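PDB 6XNV: CBS domain-containing protein, which binds the bacterial second messenger cyclic di-AMP, present as the ligand 2BA, through paired CBS domains and probably acts as a sensor of it. Local coordinates for residues A38-G43 with S59-L64; V109-N114 with C130-D135; D125-C130 with V142-V147. All coordinates share one frame; numbering follows the deposited sequence.

Interaction 1 of 3, residues A38-G43 with S59-L64; sequences AHVQLG and SVIPVL. With 2BA ((2R,3R,3aS,5R,7aR,9R,10R,10aS,12R,14aR)-2,9-bis(6-amino-9H-purin-9-yl)octahydro-2H,7H-difuro[3,2-d:3',2'-j][1,3,7,9,2,8 ]tetraoxadiphosphacyclododecine-3,5,10,12-tetrol 5,12-dioxide), chain C.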
loop_
_atom_site.group_PDB
_atom_site.type_symbol
_atom_site.label_atom_id
_atom_site.label_comp_id
_atom_site.label_asym_id
_atom_site.label_seq_id
_atom_site.Cartn_x
_atom_site.Cartn_y
_atom_site.Cartn_z
ATOM N N ALA A 38 12.615 5.772 -1.498
ATOM C CA ALA A 38 12.850 5.074 -2.752
ATOM C C ALA A 38 12.046 5.717 -3.874
ATOM O O ALA A 38 10.926 6.194 -3.666
ATOM C CB ALA A 38 12.475 3.596 -2.636
ATOM N N HIS A 39 12.627 5.714 -5.076
ATOM C CA HIS A 39 11.989 6.285 -6.254
ATOM C C HIS A 39 12.556 5.637 -7.502
ATOM O O HIS A 39 13.659 5.099 -7.494
ATOM C CB HIS A 39 12.214 7.791 -6.336
ATOM C CG HIS A 39 13.658 8.166 -6.378
ATOM N ND1 HIS A 39 14.461 8.156 -5.257
ATOM C CD2 HIS A 39 14.453 8.536 -7.408
ATOM C CE1 HIS A 39 15.685 8.523 -5.594
ATOM N NE2 HIS A 39 15.705 8.763 -6.892
ATOM N N VAL A 40 11.810 5.725 -8.593
ATOM C CA VAL A 40 12.333 5.312 -9.889
ATOM C C VAL A 40 12.534 6.558 -10.718
ATOM O O VAL A 40 11.911 7.597 -10.486
ATOM C CB VAL A 40 11.433 4.314 -10.639
ATOM C CG1 VAL A 40 10.918 3.246 -9.688
ATOM C CG2 VAL A 40 10.285 5.039 -11.280
ATOM N N GLN A 41 13.412 6.442 -11.703
ATOM C CA GLN A 41 13.788 7.557 -12.548
ATOM C C GLN A 41 13.032 7.512 -13.866
ATOM O O GLN A 41 12.737 6.441 -14.396
ATOM C CB GLN A 41 15.291 7.532 -12.817
ATOM C CG GLN A 41 16.111 7.940 -11.613
ATOM C CD GLN A 41 16.328 9.437 -11.568
ATOM O OE1 GLN A 41 16.547 10.078 -12.603
ATOM N NE2 GLN A 41 16.250 10.010 -10.373
ATOM N N LEU A 42 12.746 8.697 -14.391
ATOM C CA LEU A 42 12.157 8.857 -15.715
ATOM C C LEU A 42 12.934 8.081 -16.766
ATOM O O LEU A 42 14.157 7.925 -16.681
ATOM C CB LEU A 42 12.159 10.327 -16.108
ATOM C CG LEU A 42 10.912 11.140 -15.825
ATOM C CD1 LEU A 42 11.047 12.492 -16.528
ATOM C CD2 LEU A 42 9.674 10.393 -16.282
ATOM N N GLY A 43 12.218 7.617 -17.784
ATOM C CA GLY A 43 12.842 6.948 -18.900
ATOM C C GLY A 43 13.063 5.466 -18.727
ATOM O O GLY A 43 13.184 4.752 -19.728
ATOM N N SER A 59 4.938 0.005 -1.851
ATOM C CA SER A 59 4.014 -0.309 -2.929
ATOM C C SER A 59 3.669 0.885 -3.826
ATOM O O SER A 59 3.110 0.672 -4.904
ATOM C CB SER A 59 2.737 -0.893 -2.340
ATOM O OG SER A 59 2.232 -0.021 -1.361
ATOM N N VAL A 60 3.973 2.121 -3.420
ATOM C CA VAL A 60 3.778 3.320 -4.238
ATOM C C VAL A 60 4.955 4.254 -3.974
ATOM O O VAL A 60 5.238 4.582 -2.810
ATOM C CB VAL A 60 2.458 4.063 -3.921
ATOM C CG1 VAL A 60 2.297 5.303 -4.817
ATOM C CG2 VAL A 60 1.212 3.164 -4.013
ATOM N N ILE A 61 5.628 4.703 -5.029
ATOM C CA ILE A 61 6.821 5.525 -4.850
ATOM C C ILE A 61 6.872 6.616 -5.913
ATOM O O ILE A 61 6.248 6.497 -6.978
ATOM C CB ILE A 61 8.126 4.693 -4.892
ATOM C CG1 ILE A 61 8.304 4.054 -6.269
ATOM C CG2 ILE A 61 8.183 3.676 -3.751
ATOM C CD1 ILE A 61 9.627 3.360 -6.388
ATOM N N PRO A 62 7.608 7.693 -5.652
ATOM C CA PRO A 62 7.687 8.777 -6.630
ATOM C C PRO A 62 8.559 8.431 -7.829
ATOM O O PRO A 62 9.413 7.535 -7.811
ATOM C CB PRO A 62 8.277 9.942 -5.834
ATOM C CG PRO A 62 8.856 9.365 -4.637
ATOM C CD PRO A 62 8.084 8.124 -4.327
ATOM N N VAL A 63 8.283 9.160 -8.899
ATOM C CA VAL A 63 9.084 9.162 -10.107
ATOM C C VAL A 63 9.799 10.496 -10.172
ATOM O O VAL A 63 9.145 11.546 -10.213
ATOM C CB VAL A 63 8.211 8.962 -11.353
ATOM C CG1 VAL A 63 9.082 8.902 -12.587
ATOM C CG2 VAL A 63 7.329 7.734 -11.173
ATOM N N LEU A 64 11.130 10.465 -10.194
ATOM C CA LEU A 64 11.934 11.676 -10.299
ATOM C C LEU A 64 12.763 11.664 -11.583
ATOM O O LEU A 64 13.084 10.611 -12.135
ATOM C CB LEU A 64 12.873 11.832 -9.091
ATOM C CG LEU A 64 12.255 11.728 -7.697
ATOM C CD1 LEU A 64 13.328 11.758 -6.614
ATOM C CD2 LEU A 64 11.215 12.830 -7.507
HETATM P P 2BA C . 3.643 4.627 6.070
HETATM O O1P 2BA C . 5.002 4.705 6.698
HETATM O O2P 2BA C . 2.579 5.630 6.471
HETATM O "O5'" 2BA C . 3.847 4.761 4.461
HETATM C "C5'" 2BA C . 2.754 5.160 3.643
HETATM C "C4'" 2BA C . 3.109 4.954 2.183
HETATM O "O4'" 2BA C . 4.059 5.960 1.796
HETATM C "C3'" 2BA C . 3.796 3.622 1.907
HETATM O "O3'" 2BA C . 2.834 2.624 1.635
HETATM C "C2'" 2BA C . 4.626 3.956 0.682
HETATM O "O2'" 2BA C . 3.839 4.067 -0.504
HETATM C "C1'" 2BA C . 5.035 5.387 0.921
HETATM N N9 2BA C . 6.340 5.399 1.598
HETATM C C8 2BA C . 6.550 5.510 2.921
HETATM N N7 2BA C . 7.878 5.493 3.211
HETATM C C5 2BA C . 8.528 5.361 2.048
HETATM C C6 2BA C . 9.938 5.293 1.624
HETATM N N6 2BA C . 10.970 5.345 2.504
HETATM N N1 2BA C . 10.165 5.167 0.300
HETATM C C2 2BA C . 9.182 5.108 -0.606
HETATM N N3 2BA C . 7.886 5.172 -0.293
HETATM C C4 2BA C . 7.506 5.298 0.995
HETATM P P1 2BA C . 3.132 1.055 1.697
HETATM O O1P1 2BA C . 4.409 0.673 0.982
HETATM O O2P1 2BA C . 1.813 0.475 1.331
HETATM O "O5'1" 2BA C . 3.376 0.905 3.286
HETATM C "C5'1" 2BA C . 2.262 0.868 4.178
HETATM C "C4'1" 2BA C . 2.772 0.850 5.621
HETATM O "O4'1" 2BA C . 3.541 -0.335 5.908
HETATM C "C3'1" 2BA C . 3.718 2.005 5.894
HETATM O "O3'1" 2BA C . 2.988 3.172 6.234
HETATM C "C2'1" 2BA C . 4.597 1.484 7.017
HETATM O "O2'1" 2BA C . 4.041 1.897 8.284
HETATM C "C1'1" 2BA C . 4.567 -0.041 6.847
HETATM N N91 2BA C . 5.863 -0.361 6.257
HETATM C C81 2BA C . 6.119 -0.721 4.985
HETATM N N71 2BA C . 7.468 -0.875 4.812
HETATM C C51 2BA C . 8.082 -0.618 5.978
HETATM C C61 2BA C . 9.460 -0.577 6.511
HETATM N N61 2BA C . 10.539 -0.877 5.759
HETATM N N11 2BA C . 9.635 -0.237 7.803
HETATM C C21 2BA C . 8.614 0.076 8.602
HETATM N N31 2BA C . 7.340 0.054 8.190
HETATM C C41 2BA C . 7.013 -0.272 6.917
#

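Interaction 2 of 3, residues V109-N114 with C130-D135; sequences VIKDFN and CVVDSD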
loop_
_atom_site.group_PDB
_atom_site.type_symbol
_atom_site.label_atom_id
_atom_site.label_comp_id
_atom_site.label_asym_id
_atom_site.label_seq_id
_atom_site.Cartn_x
_atom_site.Cartn_y
_atom_site.Cartn_z
ATOM N N VAL A 109 0.411 17.769 -3.586
ATOM C CA VAL A 109 1.760 18.001 -3.069
ATOM C C VAL A 109 1.705 19.075 -1.985
ATOM O O VAL A 109 0.789 19.897 -1.940
ATOM C CB VAL A 109 2.775 18.426 -4.166
ATOM C CG1 VAL A 109 2.770 17.462 -5.335
ATOM C CG2 VAL A 109 2.499 19.855 -4.646
ATOM N N ILE A 110 2.707 19.052 -1.097
ATOM C CA ILE A 110 2.883 20.057 -0.057
ATOM C C ILE A 110 3.883 21.092 -0.559
ATOM O O ILE A 110 5.043 20.760 -0.839
ATOM C CB ILE A 110 3.391 19.443 1.258
ATOM C CG1 ILE A 110 2.605 18.197 1.654
ATOM C CG2 ILE A 110 3.355 20.482 2.378
ATOM C CD1 ILE A 110 1.168 18.473 1.900
ATOM N N LYS A 111 3.457 22.347 -0.635
ATOM C CA LYS A 111 4.354 23.459 -0.934
ATOM C C LYS A 111 4.928 24.113 0.318
ATOM O O LYS A 111 6.001 24.722 0.252
ATOM C CB LYS A 111 3.625 24.540 -1.747
ATOM C CG LYS A 111 2.926 24.066 -3.020
ATOM C CD LYS A 111 3.889 23.964 -4.191
ATOM C CE LYS A 111 3.224 24.367 -5.518
ATOM N NZ LYS A 111 1.770 23.989 -5.602
ATOM N N ASP A 112 4.237 24.009 1.452
ATOM C CA ASP A 112 4.646 24.698 2.667
ATOM C C ASP A 112 3.932 24.046 3.837
ATOM O O ASP A 112 3.015 23.249 3.659
ATOM C CB ASP A 112 4.304 26.192 2.601
ATOM C CG ASP A 112 2.826 26.432 2.335
ATOM O OD1 ASP A 112 2.011 26.281 3.276
ATOM O OD2 ASP A 112 2.482 26.751 1.171
ATOM N N PHE A 113 4.318 24.439 5.043
ATOM C CA PHE A 113 3.670 23.923 6.239
ATOM C C PHE A 113 2.858 24.997 6.958
ATOM O O PHE A 113 2.782 25.014 8.191
ATOM C CB PHE A 113 4.708 23.282 7.153
ATOM C CG PHE A 113 5.295 22.026 6.576
ATOM C CD1 PHE A 113 6.213 22.085 5.535
ATOM C CD2 PHE A 113 4.893 20.781 7.032
ATOM C CE1 PHE A 113 6.744 20.929 4.986
ATOM C CE2 PHE A 113 5.427 19.617 6.482
ATOM C CZ PHE A 113 6.352 19.697 5.458
ATOM N N ASN A 114 2.223 25.889 6.185
ATOM C CA ASN A 114 1.326 26.893 6.750
ATOM C C ASN A 114 -0.084 26.359 6.958
ATOM O O ASN A 114 -0.804 26.861 7.829
ATOM C CB ASN A 114 1.256 28.125 5.846
ATOM C CG ASN A 114 2.626 28.679 5.497
ATOM O OD1 ASN A 114 3.580 28.541 6.263
ATOM N ND2 ASN A 114 2.725 29.326 4.336
ATOM N N CYS A 130 3.846 13.994 -1.218
ATOM C CA CYS A 130 5.150 14.573 -1.487
ATOM C C CYS A 130 5.190 16.056 -1.100
ATOM O O CYS A 130 4.204 16.789 -1.231
ATOM C CB CYS A 130 5.491 14.395 -2.969
ATOM S SG CYS A 130 5.594 12.648 -3.518
ATOM N N VAL A 131 6.340 16.512 -0.624
ATOM C CA VAL A 131 6.582 17.936 -0.432
ATOM C C VAL A 131 7.642 18.353 -1.436
ATOM O O VAL A 131 8.627 17.637 -1.640
ATOM C CB VAL A 131 6.990 18.253 1.015
ATOM C CG1 VAL A 131 8.010 17.305 1.439
ATOM C CG2 VAL A 131 7.544 19.679 1.138
ATOM N N VAL A 132 7.406 19.471 -2.108
ATOM C CA VAL A 132 8.300 19.975 -3.136
ATOM C C VAL A 132 8.613 21.426 -2.821
ATOM O O VAL A 132 7.934 22.066 -2.015
ATOM C CB VAL A 132 7.687 19.851 -4.545
ATOM C CG1 VAL A 132 7.286 18.413 -4.809
ATOM C CG2 VAL A 132 6.486 20.747 -4.648
ATOM N N ASP A 133 9.667 21.942 -3.460
ATOM C CA ASP A 133 9.937 23.372 -3.397
ATOM C C ASP A 133 9.210 24.050 -4.555
ATOM O O ASP A 133 8.412 23.429 -5.260
ATOM C CB ASP A 133 11.444 23.664 -3.340
ATOM C CG ASP A 133 12.219 23.250 -4.602
ATOM O OD1 ASP A 133 11.623 23.018 -5.675
ATOM O OD2 ASP A 133 13.468 23.179 -4.507
ATOM N N SER A 134 9.452 25.341 -4.754
ATOM C CA SER A 134 8.687 26.083 -5.751
ATOM C C SER A 134 9.053 25.718 -7.181
ATOM O O SER A 134 8.307 26.075 -8.095
ATOM C CB SER A 134 8.847 27.589 -5.537
ATOM O OG SER A 134 8.761 27.915 -4.159
ATOM N N ASP A 135 10.159 25.007 -7.403
ATOM C CA ASP A 135 10.499 24.506 -8.729
ATOM C C ASP A 135 10.165 23.032 -8.868
ATOM O O ASP A 135 10.668 22.364 -9.781
ATOM C CB ASP A 135 11.980 24.748 -9.041
ATOM C CG ASP A 135 12.328 26.228 -9.109
ATOM O OD1 ASP A 135 11.586 26.975 -9.791
ATOM O OD2 ASP A 135 13.324 26.638 -8.465
#

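Interaction 3 of 3, residues D125-C130 with V142-V147; sequences DHPFVC and VTRRVV. With 2BA ((2R,3R,3aS,5R,7aR,9R,10R,10aS,12R,14aR)-2,9-bis(6-amino-9H-purin-9-yl)octahydro-2H,7H-difuro[3,2-d:3',2'-j][1,3,7,9,2,8 ]tetraoxadiphosphacyclododecine-3,5,10,12-tetrol 5,12-dioxide), chain C.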
loop_
_atom_site.group_PDB
_atom_site.type_symbol
_atom_site.label_atom_id
_atom_site.label_comp_id
_atom_site.label_asym_id
_atom_site.label_seq_id
_atom_site.Cartn_x
_atom_site.Cartn_y
_atom_site.Cartn_z
ATOM N N ASP A 125 -7.167 10.304 2.405
ATOM C CA ASP A 125 -7.296 9.602 1.153
ATOM C C ASP A 125 -5.975 9.285 0.486
ATOM O O ASP A 125 -5.977 8.586 -0.531
ATOM C CB ASP A 125 -8.188 10.412 0.206
ATOM C CG ASP A 125 -9.582 10.594 0.769
ATOM O OD1 ASP A 125 -10.220 9.560 1.062
ATOM O OD2 ASP A 125 -10.026 11.755 0.956
ATOM N N HIS A 126 -4.853 9.744 1.040
ATOM C CA HIS A 126 -3.534 9.492 0.470
ATOM C C HIS A 126 -2.632 8.963 1.568
ATOM O O HIS A 126 -2.410 9.670 2.570
ATOM C CB HIS A 126 -2.928 10.755 -0.159
ATOM C CG HIS A 126 -3.736 11.293 -1.290
ATOM N ND1 HIS A 126 -4.695 12.267 -1.119
ATOM C CD2 HIS A 126 -3.766 10.952 -2.598
ATOM C CE1 HIS A 126 -5.271 12.517 -2.283
ATOM N NE2 HIS A 126 -4.728 11.729 -3.196
ATOM N N PRO A 127 -2.080 7.754 1.424
ATOM C CA PRO A 127 -1.147 7.236 2.440
ATOM C C PRO A 127 0.067 8.107 2.632
ATOM O O PRO A 127 0.709 8.004 3.675
ATOM C CB PRO A 127 -0.749 5.852 1.895
ATOM C CG PRO A 127 -1.890 5.470 0.994
ATOM C CD PRO A 127 -2.347 6.777 0.356
ATOM N N PHE A 128 0.421 8.944 1.659
ATOM C CA PHE A 128 1.528 9.876 1.811
ATOM C C PHE A 128 1.357 10.977 0.785
ATOM O O PHE A 128 0.695 10.786 -0.244
ATOM C CB PHE A 128 2.884 9.194 1.624
ATOM C CG PHE A 128 3.204 8.853 0.179
ATOM C CD1 PHE A 128 2.793 7.641 -0.379
ATOM C CD2 PHE A 128 3.907 9.746 -0.623
ATOM C CE1 PHE A 128 3.102 7.315 -1.687
ATOM C CE2 PHE A 128 4.190 9.442 -1.946
ATOM C CZ PHE A 128 3.795 8.222 -2.480
ATOM N N VAL A 129 2.004 12.118 1.057
ATOM C CA VAL A 129 2.000 13.273 0.164
ATOM C C VAL A 129 3.417 13.806 0.024
ATOM O O VAL A 129 4.098 14.061 1.024
ATOM C CB VAL A 129 1.067 14.392 0.657
ATOM C CG1 VAL A 129 1.189 15.602 -0.279
ATOM C CG2 VAL A 129 -0.377 13.880 0.728
ATOM N N CYS A 130 3.846 13.994 -1.218
ATOM C CA CYS A 130 5.150 14.573 -1.487
ATOM C C CYS A 130 5.190 16.056 -1.100
ATOM O O CYS A 130 4.204 16.789 -1.231
ATOM C CB CYS A 130 5.491 14.395 -2.969
ATOM S SG CYS A 130 5.594 12.648 -3.518
ATOM N N VAL A 142 5.328 13.131 3.581
ATOM C CA VAL A 142 4.625 13.112 4.853
ATOM C C VAL A 142 3.679 11.924 4.809
ATOM O O VAL A 142 2.839 11.840 3.912
ATOM C CB VAL A 142 3.858 14.423 5.091
ATOM C CG1 VAL A 142 3.130 14.370 6.426
ATOM C CG2 VAL A 142 4.812 15.613 5.014
ATOM N N THR A 143 3.809 11.010 5.764
ATOM C CA THR A 143 3.063 9.763 5.714
ATOM C C THR A 143 1.993 9.736 6.794
ATOM O O THR A 143 2.062 10.472 7.784
ATOM C CB THR A 143 3.990 8.561 5.895
ATOM O OG1 THR A 143 4.617 8.648 7.180
ATOM C CG2 THR A 143 5.067 8.529 4.797
ATOM N N ARG A 144 0.988 8.876 6.575
ATOM C CA ARG A 144 -0.020 8.628 7.596
ATOM C C ARG A 144 0.623 8.207 8.895
ATOM O O ARG A 144 0.138 8.567 9.975
ATOM C CB ARG A 144 -0.990 7.524 7.168
ATOM C CG ARG A 144 -2.020 7.923 6.191
ATOM C CD ARG A 144 -2.719 6.720 5.631
ATOM N NE ARG A 144 -3.878 7.151 4.864
ATOM C CZ ARG A 144 -4.752 6.332 4.297
ATOM N NH1 ARG A 144 -5.784 6.840 3.644
ATOM N NH2 ARG A 144 -4.604 5.009 4.397
ATOM N N ARG A 145 1.714 7.439 8.806
ATOM C CA ARG A 145 2.361 6.904 9.996
ATOM C C ARG A 145 2.703 7.994 11.017
ATOM O O ARG A 145 2.530 7.790 12.225
ATOM C CB ARG A 145 3.601 6.119 9.587
ATOM C CG ARG A 145 4.150 5.234 10.699
ATOM C CD ARG A 145 5.242 4.313 10.210
ATOM N NE ARG A 145 5.600 3.349 11.238
ATOM C CZ ARG A 145 6.457 3.589 12.226
ATOM N NH1 ARG A 145 7.050 4.777 12.309
ATOM N NH2 ARG A 145 6.718 2.636 13.122
ATOM N N VAL A 146 3.167 9.163 10.562
ATOM C CA VAL A 146 3.500 10.213 11.522
ATOM C C VAL A 146 2.273 10.770 12.226
ATOM O O VAL A 146 2.365 11.195 13.383
ATOM C CB VAL A 146 4.274 11.364 10.887
ATOM C CG1 VAL A 146 4.865 12.112 12.060
ATOM C CG2 VAL A 146 5.337 10.813 9.928
ATOM N N VAL A 147 1.111 10.793 11.568
ATOM C CA VAL A 147 -0.079 11.238 12.289
ATOM C C VAL A 147 -0.538 10.158 13.263
ATOM O O VAL A 147 -0.946 10.445 14.392
ATOM C CB VAL A 147 -1.205 11.638 11.319
ATOM C CG1 VAL A 147 -2.515 11.825 12.087
ATOM C CG2 VAL A 147 -0.852 12.917 10.613
HETATM P P 2BA C . 3.643 4.627 6.070
HETATM O O1P 2BA C . 5.002 4.705 6.698
HETATM O O2P 2BA C . 2.579 5.630 6.471
HETATM O "O5'" 2BA C . 3.847 4.761 4.461
HETATM C "C5'" 2BA C . 2.754 5.160 3.643
HETATM C "C4'" 2BA C . 3.109 4.954 2.183
HETATM O "O4'" 2BA C . 4.059 5.960 1.796
HETATM C "C3'" 2BA C . 3.796 3.622 1.907
HETATM O "O3'" 2BA C . 2.834 2.624 1.635
HETATM C "C2'" 2BA C . 4.626 3.956 0.682
HETATM O "O2'" 2BA C . 3.839 4.067 -0.504
HETATM C "C1'" 2BA C . 5.035 5.387 0.921
HETATM N N9 2BA C . 6.340 5.399 1.598
HETATM C C8 2BA C . 6.550 5.510 2.921
HETATM N N7 2BA C . 7.878 5.493 3.211
HETATM C C5 2BA C . 8.528 5.361 2.048
HETATM C C6 2BA C . 9.938 5.293 1.624
HETATM N N6 2BA C . 10.970 5.345 2.504
HETATM N N1 2BA C . 10.165 5.167 0.300
HETATM C C2 2BA C . 9.182 5.108 -0.606
HETATM N N3 2BA C . 7.886 5.172 -0.293
HETATM C C4 2BA C . 7.506 5.298 0.995
HETATM P P1 2BA C . 3.132 1.055 1.697
HETATM O O1P1 2BA C . 4.409 0.673 0.982
HETATM O O2P1 2BA C . 1.813 0.475 1.331
HETATM O "O5'1" 2BA C . 3.376 0.905 3.286
HETATM C "C5'1" 2BA C . 2.262 0.868 4.178
HETATM C "C4'1" 2BA C . 2.772 0.850 5.621
HETATM O "O4'1" 2BA C . 3.541 -0.335 5.908
HETATM C "C3'1" 2BA C . 3.718 2.005 5.894
HETATM O "O3'1" 2BA C . 2.988 3.172 6.234
HETATM C "C2'1" 2BA C . 4.597 1.484 7.017
HETATM O "O2'1" 2BA C . 4.041 1.897 8.284
HETATM C "C1'1" 2BA C . 4.567 -0.041 6.847
HETATM N N91 2BA C . 5.863 -0.361 6.257
HETATM C C81 2BA C . 6.119 -0.721 4.985
HETATM N N71 2BA C . 7.468 -0.875 4.812
HETATM C C51 2BA C . 8.082 -0.618 5.978
HETATM C C61 2BA C . 9.460 -0.577 6.511
HETATM N N61 2BA C . 10.539 -0.877 5.759
HETATM N N11 2BA C . 9.635 -0.237 7.803
HETATM C C21 2BA C . 8.614 0.076 8.602
HETATM N N31 2BA C . 7.340 0.054 8.190
HETATM C C41 2BA C . 7.013 -0.272 6.917
#

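Interaction 1 of 3, residues A38-G43 with S59-L64
Leu64 lays its CD1 methyl over one face of the His39 imidazole, 3.6 Å from the ring centroid and 18° off the ring normal, displaced toward the rim, a CH-pi contact. The ring comes to lie there because CG of His39 sits between the backbone N and the carbonyl carbon (chi1 59°), and its ND1 is tied to Val37 O. On the side of the sheet where Val40 and Val63 point, Val40 CG1 packs 3.5 Å from Ile61 CD1 and the CG2 methyls of Val40 and Val63 approach each other. Three backbone bonds hold this parallel pair: Val40 N to Pro62 O, Leu64 N to Val40 O at 3.0 Å, and Leu42 N to Leu64 O. Helix 46-56 backs the apolar face, with Val52 against both Val40 and Ile61.

One end of the pair binds the nucleotide. Ala38 N donates to adenine N1 of 2BA (3.1 Å), Val60 O accepts from ribose O2' (2.7 Å), and Ser59 grips a phosphate twice, N to O1P1 and OG to O2P1, while Ile61 CG2 lies 3.6 Å from adenine C2. This beta-alpha-beta unit, strand 40-41, helix 46-56 and strand 60-64, is consistent with one half of a CBS pair, with the nucleotide held at the ends of its strands.

Interaction 2 of 3, residues V109-N114 with C130-D135
Ile110 and Val131 form the apolar centre, their CB atoms 3.8 Å apart on the same face of a parallel strand pair. Val131 carries CG2 anti to its backbone N, which sets this methyl 3.4 Å from Ile110 O and 4.1 Å from CE1 of Phe113. The side chains of Phe113 and Val131 cross at about a right angle, and the methyl stands neither over the Phe113 face nor at its edge; Ile110 CG2 lies over a face of the same ring, toward its rim. Helix 116-123 closes over this side, with Ile119 touching both Ile110 and Phe113. On the other face, CG2 of Val109 meets CG2 of Val132 at 4.1 Å, and there Cys130 and Val132 both pack on Leu70 of strand 70-75.

Around these side chains the backbone supplies two good bonds. Ile110 N donates to Cys130 O at 2.7 Å, almost straight at 167° and in the carbonyl plane; Val132 N returns a bond to Ile110 O at 3.0 Å. Ile110 is therefore held through both its N and its O, and Val131 CA adds a CA-H...O contact to the same Ile110 oxygen.

Farther out the strands give way to turns. The exposed Lys111 runs alongside Val132, bringing its aliphatic CD near CG2 of that residue. Asp112 OD1 accepts from Asn114 N (2.9 Å) through its anti lone pair, while Asp133 OD1 is met by Asp135 N from above the carboxylate plane; each closes an Asx turn. Asp133 OD1 also receives His137 N. Strand 109-110 is short and weakly bonded, its pairing resting on Ile110 and Val131, yet it completes a beta-alpha-beta unit with helix 116-123 and strand 128-132, as found in the CBS domain.

Interaction 3 of 3, residues D125-C130 with V142-V147
Backbone hydrogen bonds frame the contact between Phe128-Val129 and Val142-Thr143. Val129 and Val142 form an antiparallel hydrogen-bonded pair, each N reaching the other's O at 3.0 Å, and Phe128 faces Thr143 as the neighbouring non-hydrogen-bonded pair. Arg144 N extends the ladder to Pro127 O, with the donor tilted 33° from the carbonyl plane.

Packing comes next. Phe128 CB meets Thr143 CG2 at 3.9 Å, and the extended Arg144 chain runs over Pro127, with CD 3.6 Å from Pro127 CA and a guanidinium face turned to the proline. CG of Phe128 lies between the backbone N and the carbonyl carbon (chi1 74°), which turns the ring toward the ribose and brings CD1 into close van der Waals contact with O4' of 2BA at 3.0 Å.

The polar contacts are mostly with partners beyond the strands. Arg144 NE bonds Leu123 O, while its NH2 forms a salt bridge to a phosphate oxygen of another 2BA; Asp125 pairs with Arg145 of the second subunit. Arg145 N donates to phosphate O2P of 2BA at 3.1 Å, at the start of helix 144-157, where the helix dipole would probably favour the anion.

The hairpin of strands 128-132 and 138-143 is thus flanked by helix 116-123, where Leu122 meets Val129 and Ile119 meets Val142, by Leu73 of strand 70-75 against Phe128, and by helix 144-157, whose Val147 packs on Leu148 of the second subunit.

Interactions 2 and 3 share Cys130 and strand 128-132, bonded in parallel to strand 109-110 on one side and antiparallel to strand 138-143 on the other; Val129 CG1 packs on Ile110 CG1 between them. Interaction 1 repeats the parallel crossover of interaction 2 in a separate sheet. Interaction 3 is the buried one, whereas the other two are partly buried and interaction 2 runs out into exposed turns. Chemistry follows place: interactions 1 and 3 both touch 2BA, the former meeting adenine, ribose and one phosphate, the latter chiefly ribose and the other phosphate, with Arg144 reaching a second 2BA, and they meet where Val60 O packs on Phe128 CE1. Interaction 2 has no such ligand contact.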